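Local coordinates for protein cleavage stimulation factor 77 (Encephalitozoon cuniculi, PDB 2UY1) that probably binds mRNA and probably acts in the 3'-end processing of transcripts as a cleavage stimulation factor subunit, at residues Ser389-Glu394 / Glu401-Leu406. Sequence-based numbering, arbitrary orientation.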
loop_
_atom_site.group_PDB
_atom_site.type_symbol
_atom_site.label_atom_id
_atom_site.label_comp_id
_atom_site.label_asym_id
_atom_site.label_seq_id
_atom_site.Cartn_x
_atom_site.Cartn_y
_atom_site.Cartn_z
ATOM N N SER B 389 -3.724 -12.537 0.552
ATOM C CA SER B 389 -2.471 -13.356 0.696
ATOM C C SER B 389 -2.724 -14.824 0.525
ATOM O O SER B 389 -1.962 -15.519 -0.190
ATOM C CB SER B 389 -1.788 -13.078 2.050
ATOM O OG SER B 389 -1.646 -11.666 2.192
ATOM N N MET B 390 -3.807 -15.319 1.119
ATOM C CA MET B 390 -4.167 -16.733 0.979
ATOM C C MET B 390 -4.587 -17.081 -0.458
ATOM O O MET B 390 -4.244 -18.123 -0.976
ATOM C CB MET B 390 -5.262 -17.109 2.025
ATOM C CG MET B 390 -5.661 -18.570 2.107
ATOM S SD MET B 390 -4.302 -19.583 2.819
ATOM C CE MET B 390 -3.441 -20.012 1.382
ATOM N N ILE B 391 -5.361 -16.221 -1.109
ATOM C CA ILE B 391 -5.749 -16.427 -2.530
ATOM C C ILE B 391 -4.505 -16.434 -3.427
ATOM O O ILE B 391 -4.409 -17.239 -4.371
ATOM C CB ILE B 391 -6.806 -15.301 -3.006
ATOM C CG1 ILE B 391 -8.202 -15.586 -2.385
ATOM C CG2 ILE B 391 -6.863 -15.200 -4.609
ATOM C CD1 ILE B 391 -9.194 -14.341 -2.285
ATOM N N GLU B 392 -3.576 -15.523 -3.195
ATOM C CA GLU B 392 -2.359 -15.443 -4.027
ATOM C C GLU B 392 -1.452 -16.666 -3.814
ATOM O O GLU B 392 -0.965 -17.293 -4.780
ATOM C CB GLU B 392 -1.543 -14.174 -3.742
ATOM C CG GLU B 392 -0.129 -14.055 -4.533
ATOM C CD GLU B 392 -0.244 -13.677 -6.026
ATOM O OE1 GLU B 392 -1.349 -13.765 -6.622
ATOM O OE2 GLU B 392 0.772 -13.281 -6.648
ATOM N N TYR B 393 -1.256 -17.011 -2.555
ATOM C CA TYR B 393 -0.577 -18.332 -2.208
ATOM C C TYR B 393 -1.150 -19.620 -2.865
ATOM O O TYR B 393 -0.412 -20.412 -3.456
ATOM C CB TYR B 393 -0.571 -18.486 -0.700
ATOM C CG TYR B 393 0.298 -19.648 -0.207
ATOM C CD1 TYR B 393 1.633 -19.441 0.115
ATOM C CD2 TYR B 393 -0.214 -20.917 -0.095
ATOM C CE1 TYR B 393 2.421 -20.478 0.623
ATOM C CE2 TYR B 393 0.575 -21.985 0.393
ATOM C CZ TYR B 393 1.867 -21.743 0.739
ATOM O OH TYR B 393 2.664 -22.756 1.196
ATOM N N GLU B 394 -2.427 -19.891 -2.650
ATOM C CA GLU B 394 -3.180 -20.946 -3.413
ATOM C C GLU B 394 -3.020 -20.967 -4.936
ATOM O O GLU B 394 -2.710 -22.037 -5.532
ATOM C CB GLU B 394 -4.683 -20.865 -3.032
ATOM C CG GLU B 394 -5.484 -22.134 -3.361
ATOM C CD GLU B 394 -4.847 -23.355 -2.720
ATOM O OE1 GLU B 394 -4.367 -23.214 -1.611
ATOM O OE2 GLU B 394 -4.845 -24.438 -3.314
ATOM N N GLU B 401 -8.787 -25.475 -8.162
ATOM C CA GLU B 401 -10.059 -25.821 -7.501
ATOM C C GLU B 401 -10.200 -25.109 -6.162
ATOM O O GLU B 401 -11.201 -24.414 -5.897
ATOM C CB GLU B 401 -10.211 -27.344 -7.297
ATOM C CG GLU B 401 -10.885 -28.025 -8.421
ATOM C CD GLU B 401 -11.318 -29.442 -8.048
ATOM O OE1 GLU B 401 -11.171 -29.893 -6.863
ATOM O OE2 GLU B 401 -11.870 -30.091 -8.958
ATOM N N LEU B 402 -9.197 -25.238 -5.313
ATOM C CA LEU B 402 -9.264 -24.503 -4.055
ATOM C C LEU B 402 -9.225 -22.957 -4.213
ATOM O O LEU B 402 -9.936 -22.234 -3.490
ATOM C CB LEU B 402 -8.202 -24.983 -3.053
ATOM C CG LEU B 402 -8.198 -24.345 -1.621
ATOM C CD1 LEU B 402 -9.587 -24.384 -0.810
ATOM C CD2 LEU B 402 -7.163 -25.047 -0.744
ATOM N N PHE B 403 -8.351 -22.464 -5.099
ATOM C CA PHE B 403 -8.261 -21.037 -5.468
ATOM C C PHE B 403 -9.676 -20.514 -5.777
ATOM O O PHE B 403 -10.082 -19.475 -5.255
ATOM C CB PHE B 403 -7.278 -20.872 -6.659
ATOM C CG PHE B 403 -7.355 -19.532 -7.363
ATOM C CD1 PHE B 403 -6.709 -18.389 -6.850
ATOM C CD2 PHE B 403 -8.161 -19.389 -8.528
ATOM C CE1 PHE B 403 -6.841 -17.125 -7.516
ATOM C CE2 PHE B 403 -8.262 -18.198 -9.155
ATOM C CZ PHE B 403 -7.578 -17.071 -8.677
ATOM N N ARG B 404 -10.454 -21.261 -6.569
ATOM C CA ARG B 404 -11.791 -20.823 -7.012
ATOM C C ARG B 404 -12.744 -20.736 -5.836
ATOM O O ARG B 404 -13.553 -19.791 -5.727
ATOM C CB ARG B 404 -12.369 -21.740 -8.089
ATOM C CG ARG B 404 -11.909 -21.474 -9.498
ATOM C CD ARG B 404 -12.698 -22.303 -10.554
ATOM N NE ARG B 404 -12.431 -21.768 -11.893
ATOM C CZ ARG B 404 -13.111 -20.762 -12.411
ATOM N NH1 ARG B 404 -14.102 -20.251 -11.708
ATOM N NH2 ARG B 404 -12.834 -20.313 -13.614
ATOM N N GLU B 405 -12.631 -21.697 -4.906
ATOM C CA GLU B 405 -13.411 -21.721 -3.652
ATOM C C GLU B 405 -13.055 -20.553 -2.718
ATOM O O GLU B 405 -13.931 -19.881 -2.200
ATOM C CB GLU B 405 -13.247 -23.041 -2.909
ATOM C CG GLU B 405 -14.136 -24.226 -3.445
ATOM C CD GLU B 405 -13.702 -25.613 -2.926
ATOM O OE1 GLU B 405 -12.785 -25.734 -2.086
ATOM O OE2 GLU B 405 -14.259 -26.597 -3.387
ATOM N N LEU B 406 -11.778 -20.269 -2.520
ATOM C CA LEU B 406 -11.363 -19.084 -1.747
ATOM C C LEU B 406 -11.809 -17.718 -2.344
ATOM O O LEU B 406 -12.126 -16.807 -1.583
ATOM C CB LEU B 406 -9.847 -19.040 -1.606
ATOM C CG LEU B 406 -9.199 -20.174 -0.829
ATOM C CD1 LEU B 406 -7.682 -20.088 -0.996
ATOM C CD2 LEU B 406 -9.601 -20.045 0.652
#
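E394 lies across the start of helix 400-415: its CG is anti to the backbone N (chi1 -161°) and comes within 3.4 Å of F403 N, and its chain then bends at chi2 (55°), which puts CD beside L402; the E394 and L402 side chains cross at about a right angle. There E394 OE2 is 3.4 Å from L402 CB, while E394 OE1 and CD lie against L402 CD2, a van der Waals contact of a leucine with a carboxylate whose polar demands are met elsewhere. The acid is buried, OE1 forming a salt bridge with R374 and OE2 accepting a hydrogen bond from S399 N just before helix 400-415.

No hydrogen bond joins the two segments; the close packing is by van der Waals contact, with a mainly apolar centre. L406 points toward helix 384-397, its CD1 3.7 Å from E394 CB and 4.0 Å from M390 CG, while its CB passes I391 CG1. On the flank beyond, I391 CG2 approaches F403 CE1 obliquely at 3.5 Å, and I391 O meets the ring edge in plane, 3.6 Å from F403 CD1. Toward solvent lies L402, partly exposed where the other touching residues are buried.

The F403 ring stacks edge-to-face with F395 and with an aromatic side chain of another chain. The segment axes approach to 9.1 Å at 162°, an antiparallel pair consistent with the helical hairpins of TPR-like repeats. Helix 370-379 packs on M390, L402 and L406, and helix 354-367 on S389, M390 and Y393.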